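Local coordinates for BDI_3064 protein (Parabacteroides distasonis ATCC 8503, PDB 5Z06) that hydrolyses linear beta-1,2-glucan and beta-1,2-glucooligosaccharides of four or more units, releasing sophorose from the non-reducing end, at residues A405-N410 against S689-Q694; I333-E338 against N681-L686; G401-R406 against K421-L426; T395-Q400 against I537-L542. All coordinates share one frame; numbering follows the deposited sequence.

In the fold
Contacts 1, 3 and 4 all use helix 392-408, a member of the mainly helical (alpha/alpha)6-type domain, probably the catalytic one. Contact 4 lies toward its N-terminal end, contact 3 follows and contact 1 is at its C-terminal end. The centres of contacts 1 and 3 are about 8 Å apart, and they share A405 and R406. Contact 2 lies alongside, its centre about 12 Å from that of contact 1 and about 14 Å from those of contacts 3 and 4. A probable hydrogen bond from W684 NE1 to Y541 O joins contacts 2 and 4. A glycerol, probably from the crystallisation liquor, lies about 4 Å from the Y539 side chain of contact 4.

Contact 1: A405-N410 against S689-Q694; sequences ARQYFN and SHPDVQ
Q407 and S689 are joined by the one hydrogen bond of this contact. Q407 NE2 donates to S689 OG at 2.9 Å. The bond is nearly straight, with an N-H...O angle of 176°, and OG lies in the amide plane of Q407. The Q407 chain bends at chi2 (-57°), which turns its amide across H690. The amide and imidazole planes are 65° apart, and Q407 OE1 is 3.6 Å from H690 CD2. The aliphatic part of R406 adds a looser touch, CD to H690 CD2 at 4.2 Å.

The amide of Q407 is gripped at both ends. R406 NH1 donates to Q407 OE1 at 3.2 Å, with OE1 tilted out of the guanidinium plane. S689 OG in turn bonds to L686 O, so the hydroxyl is held by the end of the preceding helix. H690 is the N-cap of helix 691-702. Its ND1 accepts a weak bond from D692 N at 3.1 Å. P691 CD lies against one ring face, on the same side as Q407 OE1. The weak bond and the proline contact help fix the turn of the imidazole.

The contact lies at the protein surface, where helix 392-408 ends and the turn between helices 682-688 and 691-702 passes. Helix 414-428 contributes D424, the salt-bridge partner of R406, and W427, whose ring meets H690. Y408 and F409 face helices 323-338 and 344-360.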
# COMPACT_ATOMS: atom_id res chain seq x y z
N ALA A 405 -4.05 16.51 -16.37
CA ALA A 405 -5.23 16.02 -17.04
C ALA A 405 -5.85 17.08 -17.92
O ALA A 405 -6.28 16.80 -19.04
CB ALA A 405 -6.26 15.54 -16.03
N ARG A 406 -5.89 18.31 -17.42
CA ARG A 406 -6.52 19.40 -18.15
C ARG A 406 -5.82 19.69 -19.47
O ARG A 406 -6.47 20.08 -20.43
CB ARG A 406 -6.53 20.65 -17.26
CG ARG A 406 -7.37 21.78 -17.77
CD ARG A 406 -6.53 22.75 -18.55
NE ARG A 406 -7.33 23.87 -18.99
CZ ARG A 406 -7.26 24.46 -20.19
NH1 ARG A 406 -6.44 24.03 -21.15
NH2 ARG A 406 -8.05 25.48 -20.43
N GLN A 407 -4.51 19.53 -19.51
CA GLN A 407 -3.76 19.67 -20.74
C GLN A 407 -3.95 18.48 -21.64
O GLN A 407 -3.89 18.62 -22.84
CB GLN A 407 -2.28 19.86 -20.44
CG GLN A 407 -2.02 21.14 -19.70
CD GLN A 407 -2.54 22.32 -20.48
OE1 GLN A 407 -3.65 22.75 -20.26
NE2 GLN A 407 -1.76 22.76 -21.45
N TYR A 408 -4.15 17.30 -21.06
CA TYR A 408 -4.40 16.10 -21.82
C TYR A 408 -5.73 16.14 -22.55
O TYR A 408 -5.77 15.83 -23.75
CB TYR A 408 -4.37 14.85 -20.93
CG TYR A 408 -4.41 13.57 -21.74
CD1 TYR A 408 -3.31 13.16 -22.47
CD2 TYR A 408 -5.54 12.79 -21.78
CE1 TYR A 408 -3.33 11.99 -23.22
CE2 TYR A 408 -5.57 11.62 -22.52
CZ TYR A 408 -4.46 11.23 -23.24
OH TYR A 408 -4.50 10.07 -23.98
N PHE A 409 -6.79 16.48 -21.82
CA PHE A 409 -8.15 16.45 -22.37
C PHE A 409 -8.43 17.77 -23.06
O PHE A 409 -9.21 18.59 -22.59
CB PHE A 409 -9.17 16.13 -21.28
CG PHE A 409 -9.03 14.75 -20.71
CD1 PHE A 409 -9.38 13.63 -21.47
CD2 PHE A 409 -8.55 14.56 -19.40
CE1 PHE A 409 -9.26 12.36 -20.94
CE2 PHE A 409 -8.41 13.29 -18.88
CZ PHE A 409 -8.75 12.18 -19.66
N ASN A 410 -7.79 17.93 -24.21
CA ASN A 410 -7.74 19.19 -24.95
C ASN A 410 -8.64 19.17 -26.18
O ASN A 410 -8.54 20.05 -27.02
CB ASN A 410 -6.30 19.43 -25.40
CG ASN A 410 -5.85 18.44 -26.46
OD1 ASN A 410 -6.36 17.33 -26.57
ND2 ASN A 410 -4.86 18.84 -27.24
N SER A 689 3.28 22.20 -20.24
CA SER A 689 2.60 23.02 -21.24
C SER A 689 1.52 23.90 -20.67
O SER A 689 0.95 24.70 -21.41
CB SER A 689 1.96 22.16 -22.34
OG SER A 689 0.84 21.48 -21.84
N HIS A 690 1.20 23.74 -19.38
CA HIS A 690 0.11 24.51 -18.81
C HIS A 690 0.54 25.97 -18.65
O HIS A 690 1.62 26.24 -18.15
CB HIS A 690 -0.38 23.94 -17.50
CG HIS A 690 -1.65 24.55 -17.02
ND1 HIS A 690 -1.70 25.81 -16.48
CD2 HIS A 690 -2.92 24.08 -16.99
CE1 HIS A 690 -2.95 26.09 -16.14
NE2 HIS A 690 -3.71 25.06 -16.44
N PRO A 691 -0.30 26.91 -19.10
CA PRO A 691 0.14 28.29 -19.08
C PRO A 691 0.52 28.79 -17.70
O PRO A 691 1.53 29.42 -17.57
CB PRO A 691 -1.06 29.06 -19.64
CG PRO A 691 -1.80 28.08 -20.47
CD PRO A 691 -1.46 26.70 -19.98
N ASP A 692 -0.29 28.51 -16.68
CA ASP A 692 0.04 28.92 -15.32
C ASP A 692 1.32 28.32 -14.80
O ASP A 692 2.04 28.98 -14.02
CB ASP A 692 -1.08 28.60 -14.35
CG ASP A 692 -2.36 29.32 -14.71
OD1 ASP A 692 -2.29 30.32 -15.43
OD2 ASP A 692 -3.44 28.86 -14.31
N VAL A 693 1.60 27.08 -15.22
CA VAL A 693 2.82 26.39 -14.84
C VAL A 693 4.01 27.11 -15.45
O VAL A 693 4.96 27.41 -14.76
CB VAL A 693 2.81 24.89 -15.25
CG1 VAL A 693 4.17 24.23 -15.03
CG2 VAL A 693 1.77 24.15 -14.42
N GLN A 694 3.94 27.39 -16.75
CA GLN A 694 5.03 28.11 -17.41
C GLN A 694 5.29 29.45 -16.74
O GLN A 694 6.44 29.74 -16.42
CB GLN A 694 4.75 28.25 -18.90
CG GLN A 694 4.96 26.95 -19.65
CD GLN A 694 4.44 26.97 -21.07
OE1 GLN A 694 4.03 28.00 -21.59
NE2 GLN A 694 4.46 25.82 -21.72

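Contact 2: I333-E338 against N681-L686; sequences IVAGIE and NLLWNL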
# COMPACT_ATOMS: atom_id res chain seq x y z
N ILE A 333 -3.82 7.49 -14.77
CA ILE A 333 -4.91 7.23 -15.70
C ILE A 333 -4.64 7.88 -17.06
O ILE A 333 -4.84 7.25 -18.10
CB ILE A 333 -6.28 7.65 -15.14
CG1 ILE A 333 -6.64 6.77 -13.95
CG2 ILE A 333 -7.34 7.47 -16.20
CD1 ILE A 333 -7.73 7.33 -13.05
N VAL A 334 -4.13 9.10 -17.07
CA VAL A 334 -3.76 9.74 -18.33
C VAL A 334 -2.75 8.87 -19.10
O VAL A 334 -2.93 8.61 -20.30
CB VAL A 334 -3.22 11.15 -18.10
CG1 VAL A 334 -2.54 11.71 -19.33
CG2 VAL A 334 -4.36 12.06 -17.69
N ALA A 335 -1.71 8.41 -18.39
CA ALA A 335 -0.72 7.52 -18.97
C ALA A 335 -1.40 6.28 -19.53
O ALA A 335 -1.08 5.84 -20.62
CB ALA A 335 0.32 7.10 -17.94
N GLY A 336 -2.33 5.73 -18.74
CA GLY A 336 -3.03 4.50 -19.07
C GLY A 336 -3.86 4.66 -20.33
O GLY A 336 -4.00 3.70 -21.10
N ILE A 337 -4.38 5.87 -20.55
CA ILE A 337 -5.10 6.16 -21.79
C ILE A 337 -4.11 6.15 -22.96
O ILE A 337 -4.37 5.51 -23.99
CB ILE A 337 -5.83 7.51 -21.74
CG1 ILE A 337 -6.91 7.50 -20.66
CG2 ILE A 337 -6.50 7.77 -23.10
CD1 ILE A 337 -7.40 8.88 -20.29
N GLU A 338 -2.99 6.86 -22.81
CA GLU A 338 -1.97 6.89 -23.85
C GLU A 338 -1.43 5.52 -24.16
O GLU A 338 -1.25 5.20 -25.31
CB GLU A 338 -0.80 7.81 -23.49
CG GLU A 338 -1.01 9.27 -23.81
CD GLU A 338 -1.42 9.51 -25.24
OE1 GLU A 338 -0.60 9.34 -26.14
OE2 GLU A 338 -2.58 9.85 -25.45
N ASN A 681 8.16 11.17 -21.69
CA ASN A 681 7.98 12.49 -21.07
C ASN A 681 6.51 12.95 -21.01
O ASN A 681 6.26 14.15 -20.87
CB ASN A 681 8.80 13.58 -21.80
CG ASN A 681 10.31 13.37 -21.71
OD1 ASN A 681 10.83 12.79 -20.76
ND2 ASN A 681 11.00 13.89 -22.69
N LEU A 682 5.55 12.02 -21.09
CA LEU A 682 4.15 12.39 -21.32
C LEU A 682 3.59 13.36 -20.28
O LEU A 682 3.12 14.44 -20.62
CB LEU A 682 3.27 11.15 -21.34
CG LEU A 682 1.79 11.42 -21.49
CD1 LEU A 682 1.48 11.98 -22.88
CD2 LEU A 682 1.02 10.13 -21.22
N LEU A 683 3.64 12.95 -19.01
CA LEU A 683 3.01 13.73 -17.95
C LEU A 683 3.75 15.03 -17.74
O LEU A 683 3.16 16.07 -17.55
CB LEU A 683 2.96 12.95 -16.64
CG LEU A 683 2.05 11.72 -16.59
CD1 LEU A 683 0.75 11.93 -17.36
CD2 LEU A 683 2.76 10.49 -17.09
N TRP A 684 5.07 14.96 -17.79
CA TRP A 684 5.89 16.14 -17.77
C TRP A 684 5.51 17.12 -18.86
O TRP A 684 5.26 18.29 -18.57
CB TRP A 684 7.34 15.77 -17.93
CG TRP A 684 7.98 15.23 -16.76
CD1 TRP A 684 7.61 15.39 -15.47
CD2 TRP A 684 9.19 14.50 -16.74
NE1 TRP A 684 8.50 14.79 -14.65
CE2 TRP A 684 9.50 14.24 -15.40
CE3 TRP A 684 10.07 14.06 -17.74
CZ2 TRP A 684 10.64 13.53 -15.01
CZ3 TRP A 684 11.19 13.34 -17.37
CH2 TRP A 684 11.48 13.10 -16.01
N ASN A 685 5.44 16.63 -20.11
CA ASN A 685 5.12 17.51 -21.24
C ASN A 685 3.74 18.11 -21.06
O ASN A 685 3.56 19.31 -21.30
CB ASN A 685 5.28 16.79 -22.58
CG ASN A 685 6.72 16.45 -22.87
OD1 ASN A 685 7.64 16.96 -22.22
ND2 ASN A 685 6.94 15.57 -23.84
N LEU A 686 2.80 17.32 -20.55
CA LEU A 686 1.46 17.82 -20.33
C LEU A 686 1.48 18.94 -19.29
O LEU A 686 1.12 20.09 -19.59
CB LEU A 686 0.54 16.69 -19.88
CG LEU A 686 0.14 15.72 -20.98
CD1 LEU A 686 -0.47 14.49 -20.33
CD2 LEU A 686 -0.80 16.36 -21.99
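L682 meets E338 because its CG is anti to the backbone N (chi1 177°), which sends both methyls across to helix 323-338. E338 CG is anti to the carbonyl carbon (chi1 -84°), which sets it against that leucine. The bend at chi2 then turns the carboxylate. L682 CD2 sits 3.4 Å from E338 CG and 3.7 Å from E338 CB. The same methyl is 3.9 Å from A335 CA, close to the backbone of the helix. The carboxylate of E338 has a different partner, since OE2 is a probable hydrogen-bond mate of Y408 OH.

V334 carries the other half of the contact. Its CG1 meets L686 CD1 tip to tip at 3.6 Å. L683 slides past V334 in the opposite direction, with V334 CG1 and L683 CD1 3.8 Å apart. A335 CB adds a wider touch to L683 CD2 at 4.3 Å. No hydrogen bond crosses between the two segments, and the interface is apolar.

The short helical segments cross steeply, at 114°, with axes 10.7 Å apart. Helix 392-408 fills one flank, where Y408 packs on V334 and T404 packs on L683 and L686. Helix 665-680, just before N681, lies against A335 and L683 through E676.

Contact 3: G401-R406 against K421-L426; sequences GLLTAR and KSIDNL
Helices 392-408 and 414-428 form an antiparallel helical hairpin, in which L402 and R406 pack against I423 and D424. The segment axes are 9.7 Å apart and inclined at 146°. I423 is the central apolar side chain. Its CG2 lies 3.7 Å from R406 CB and 4.0 Å from L402 CB, while its CD1 reaches to 3.6 Å from L402 O. L403 turns its CD2 back toward I423 CG2, and A405 CB is a looser neighbour of I423 CD1.

A salt bridge closes the outer edge of this apolar patch. R406 has CG anti to the backbone N (chi1 -169°) and then bends at chi2, which lays its guanidinium beside D424. It grips the carboxylate side-on. NE donates to D424 OD1 at 2.7 Å and NH2 to D424 OD2 at 3.2 Å. Each oxygen uses its syn lone pair, and the two flat groups are nearly coplanar. An alanine at R406 would probably leave the D424 carboxylate without its charged mate and free to turn.

With both oxygens bonded to the guanidinium, the two charges probably offset one another. The pairing is likely to favour ionised D424 at this partly exposed edge.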
# COMPACT_ATOMS: atom_id res chain seq x y z
N GLY A 401 -1.87 16.75 -10.69
CA GLY A 401 -2.56 15.77 -11.50
C GLY A 401 -3.61 16.42 -12.37
O GLY A 401 -3.67 16.14 -13.56
N LEU A 402 -4.42 17.29 -11.78
CA LEU A 402 -5.55 17.87 -12.51
C LEU A 402 -5.12 18.77 -13.64
O LEU A 402 -5.73 18.73 -14.71
CB LEU A 402 -6.49 18.62 -11.59
CG LEU A 402 -7.29 17.75 -10.63
CD1 LEU A 402 -7.88 18.66 -9.58
CD2 LEU A 402 -8.39 16.95 -11.32
N LEU A 403 -4.08 19.57 -13.42
CA LEU A 403 -3.58 20.42 -14.49
C LEU A 403 -2.96 19.59 -15.60
O LEU A 403 -3.07 19.97 -16.77
CB LEU A 403 -2.56 21.42 -13.98
CG LEU A 403 -3.11 22.44 -12.98
CD1 LEU A 403 -2.02 23.48 -12.75
CD2 LEU A 403 -4.38 23.14 -13.42
N THR A 404 -2.35 18.46 -15.24
CA THR A 404 -1.87 17.52 -16.24
C THR A 404 -3.03 16.99 -17.06
O THR A 404 -3.01 17.05 -18.27
CB THR A 404 -1.11 16.37 -15.60
OG1 THR A 404 -0.01 16.90 -14.87
CG2 THR A 404 -0.61 15.40 -16.65
N ALA A 405 -4.05 16.51 -16.37
CA ALA A 405 -5.23 16.02 -17.04
C ALA A 405 -5.85 17.08 -17.92
O ALA A 405 -6.28 16.80 -19.04
CB ALA A 405 -6.26 15.54 -16.03
N ARG A 406 -5.89 18.31 -17.42
CA ARG A 406 -6.52 19.40 -18.15
C ARG A 406 -5.82 19.69 -19.47
O ARG A 406 -6.47 20.08 -20.43
CB ARG A 406 -6.53 20.65 -17.26
CG ARG A 406 -7.37 21.78 -17.77
CD ARG A 406 -6.53 22.75 -18.55
NE ARG A 406 -7.33 23.87 -18.99
CZ ARG A 406 -7.26 24.46 -20.19
NH1 ARG A 406 -6.44 24.03 -21.15
NH2 ARG A 406 -8.05 25.48 -20.43
N LYS A 421 -13.16 23.06 -18.12
CA LYS A 421 -13.91 24.08 -17.39
C LYS A 421 -13.83 23.85 -15.88
O LYS A 421 -13.51 24.74 -15.10
CB LYS A 421 -15.39 24.09 -17.79
CG LYS A 421 -15.80 25.08 -18.89
CD LYS A 421 -17.31 25.41 -18.92
CE LYS A 421 -18.07 24.91 -20.18
NZ LYS A 421 -18.48 23.46 -20.18
N SER A 422 -14.15 22.62 -15.50
CA SER A 422 -14.24 22.25 -14.11
C SER A 422 -12.89 22.36 -13.42
O SER A 422 -12.77 22.98 -12.36
CB SER A 422 -14.76 20.84 -14.01
OG SER A 422 -14.75 20.41 -12.68
N ILE A 423 -11.87 21.80 -14.05
CA ILE A 423 -10.53 21.91 -13.53
C ILE A 423 -10.05 23.35 -13.47
O ILE A 423 -9.43 23.73 -12.49
CB ILE A 423 -9.54 21.05 -14.34
CG1 ILE A 423 -9.83 19.56 -14.09
CG2 ILE A 423 -8.10 21.38 -13.94
CD1 ILE A 423 -9.30 18.62 -15.15
N ASP A 424 -10.32 24.16 -14.49
CA ASP A 424 -9.83 25.55 -14.45
C ASP A 424 -10.42 26.25 -13.25
O ASP A 424 -9.70 26.97 -12.56
CB ASP A 424 -10.19 26.34 -15.72
CG ASP A 424 -9.51 25.80 -16.95
OD1 ASP A 424 -8.53 25.04 -16.84
OD2 ASP A 424 -10.00 26.13 -18.04
N ASN A 425 -11.70 26.02 -12.98
CA ASN A 425 -12.39 26.67 -11.87
C ASN A 425 -11.95 26.15 -10.50
O ASN A 425 -11.67 26.94 -9.58
CB ASN A 425 -13.92 26.61 -12.07
CG ASN A 425 -14.41 27.67 -13.02
OD1 ASN A 425 -14.09 28.85 -12.86
ND2 ASN A 425 -15.15 27.28 -14.05
N LEU A 426 -11.86 24.83 -10.37
CA LEU A 426 -11.28 24.22 -9.17
C LEU A 426 -9.87 24.77 -8.90
O LEU A 426 -9.57 25.22 -7.79
CB LEU A 426 -11.23 22.70 -9.32
CG LEU A 426 -12.55 21.98 -9.08
CD1 LEU A 426 -12.49 20.57 -9.65
CD2 LEU A 426 -12.87 21.91 -7.59

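Contact 4: T395-Q400 against I537-L542; sequences TSFLFQ and IHYSYL
Q400 NE2 donates to Y539 O at 2.8 Å, the one hydrogen bond between the two segments. It ties a helix of the (alpha/alpha)6 barrel, the fold of this glycosidase family, to the long loop before helix 556-573. The bond is nearly straight, at 164°, and the carbonyl oxygen lies in the amide plane of Q400. Q400 reaches that far because CG is anti to the backbone N (chi1 -176°) and the chain stays extended beyond it. Its other amide atom, OE1, also accepts a hydrogen bond, from a residue flanking the segments, so both ends of the amide are held. The CB of L542 lies 3.9 Å from Q400 NE2. An alanine in place of Q400 would probably leave the buried Y539 carbonyl without its donor and open a gap beside L542.

F397 forms the second half of the contact. Y539 lies over one face of the F397 ring, with its CB 4.1 Å from the ring centroid in a CH-pi contact. The Y539 ring then turns its edge to the same F397 ring in an edge-to-face pair. The centroids are 5.4 Å apart and the planes meet at 78°. A bound glycerol lies close to the Y539 side chain, which may mark a pocket there.

S540 OG bonds to E465 O and I468 N, and I468 packs on F397 and Q400. L542 packs on helix 665-680 through V673 and M674. At the rim of the F397 ring, near its plane, S540 OG approaches CE1 to 4.1 Å.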
# COMPACT_ATOMS: atom_id res chain seq x y z
N THR A 395 -3.45 18.79 -1.67
CA THR A 395 -4.08 19.66 -2.66
C THR A 395 -3.15 19.91 -3.81
O THR A 395 -3.55 19.77 -4.95
CB THR A 395 -4.53 21.01 -2.04
OG1 THR A 395 -5.55 20.75 -1.10
CG2 THR A 395 -5.10 21.96 -3.10
N SER A 396 -1.90 20.26 -3.53
CA SER A 396 -0.92 20.45 -4.61
C SER A 396 -0.69 19.19 -5.45
O SER A 396 -0.57 19.29 -6.67
CB SER A 396 0.40 20.95 -4.09
OG SER A 396 1.14 19.97 -3.42
N PHE A 397 -0.64 18.02 -4.79
CA PHE A 397 -0.47 16.77 -5.52
C PHE A 397 -1.69 16.50 -6.38
O PHE A 397 -1.56 16.05 -7.51
CB PHE A 397 -0.21 15.60 -4.56
CG PHE A 397 1.10 15.70 -3.78
CD1 PHE A 397 2.22 16.37 -4.29
CD2 PHE A 397 1.21 15.08 -2.55
CE1 PHE A 397 3.40 16.43 -3.55
CE2 PHE A 397 2.39 15.13 -1.81
CZ PHE A 397 3.49 15.80 -2.31
N LEU A 398 -2.86 16.81 -5.85
CA LEU A 398 -4.08 16.63 -6.57
C LEU A 398 -4.09 17.49 -7.80
O LEU A 398 -4.40 17.00 -8.89
CB LEU A 398 -5.30 16.94 -5.71
CG LEU A 398 -6.61 16.88 -6.51
CD1 LEU A 398 -6.80 15.51 -7.14
CD2 LEU A 398 -7.79 17.24 -5.63
N PHE A 399 -3.75 18.76 -7.61
CA PHE A 399 -3.76 19.73 -8.69
C PHE A 399 -2.61 19.62 -9.68
O PHE A 399 -2.79 19.94 -10.86
CB PHE A 399 -3.96 21.16 -8.15
CG PHE A 399 -5.39 21.44 -7.83
CD1 PHE A 399 -6.26 21.87 -8.83
CD2 PHE A 399 -5.91 21.15 -6.61
CE1 PHE A 399 -7.58 22.11 -8.56
CE2 PHE A 399 -7.24 21.37 -6.33
CZ PHE A 399 -8.08 21.85 -7.31
N GLN A 400 -1.48 19.09 -9.25
CA GLN A 400 -0.49 18.69 -10.23
C GLN A 400 -1.10 17.69 -11.22
O GLN A 400 -0.83 17.75 -12.43
CB GLN A 400 0.72 18.06 -9.58
CG GLN A 400 1.81 17.74 -10.57
CD GLN A 400 3.05 17.17 -9.92
OE1 GLN A 400 4.16 17.51 -10.31
NE2 GLN A 400 2.87 16.26 -8.96
N ILE A 537 11.90 12.71 -4.51
CA ILE A 537 12.17 12.98 -5.93
C ILE A 537 11.08 12.50 -6.91
O ILE A 537 11.25 12.56 -8.12
CB ILE A 537 13.56 12.46 -6.35
CG1 ILE A 537 13.64 10.92 -6.33
CG2 ILE A 537 14.62 13.07 -5.45
CD1 ILE A 537 14.75 10.38 -7.17
N HIS A 538 9.96 12.05 -6.37
CA HIS A 538 8.87 11.52 -7.17
C HIS A 538 7.71 12.49 -7.19
O HIS A 538 7.41 13.05 -8.24
CB HIS A 538 8.41 10.17 -6.62
CG HIS A 538 9.47 9.13 -6.64
ND1 HIS A 538 9.45 8.02 -5.81
CD2 HIS A 538 10.60 9.02 -7.39
CE1 HIS A 538 10.54 7.31 -6.02
NE2 HIS A 538 11.25 7.88 -6.98
N TYR A 539 7.11 12.72 -6.03
CA TYR A 539 5.77 13.31 -5.96
C TYR A 539 5.67 14.68 -6.59
O TYR A 539 4.76 14.93 -7.36
CB TYR A 539 5.29 13.41 -4.53
CG TYR A 539 5.08 12.10 -3.80
CD1 TYR A 539 5.19 10.87 -4.41
CD2 TYR A 539 4.68 12.13 -2.47
CE1 TYR A 539 4.96 9.71 -3.71
CE2 TYR A 539 4.44 10.97 -1.76
CZ TYR A 539 4.59 9.76 -2.38
OH TYR A 539 4.35 8.62 -1.66
N SER A 540 6.62 15.55 -6.28
CA SER A 540 6.65 16.90 -6.87
C SER A 540 7.15 16.93 -8.31
O SER A 540 7.23 18.01 -8.90
CB SER A 540 7.50 17.87 -6.02
OG SER A 540 6.78 18.30 -4.89
N TYR A 541 7.52 15.77 -8.84
CA TYR A 541 8.17 15.65 -10.12
C TYR A 541 7.46 14.69 -11.05
O TYR A 541 8.05 14.18 -12.02
CB TYR A 541 9.66 15.28 -9.91
CG TYR A 541 10.24 16.23 -8.91
CD1 TYR A 541 10.52 17.56 -9.26
CD2 TYR A 541 10.42 15.86 -7.59
CE1 TYR A 541 10.98 18.46 -8.33
CE2 TYR A 541 10.88 16.76 -6.65
CZ TYR A 541 11.16 18.06 -7.04
OH TYR A 541 11.61 18.94 -6.09
N LEU A 542 6.19 14.45 -10.78
CA LEU A 542 5.36 13.66 -11.68
C LEU A 542 4.97 14.50 -12.87
O LEU A 542 4.91 14.00 -13.99
CB LEU A 542 4.10 13.17 -10.97
CG LEU A 542 4.42 12.29 -9.77
CD1 LEU A 542 3.14 11.81 -9.15
CD2 LEU A 542 5.28 11.10 -10.14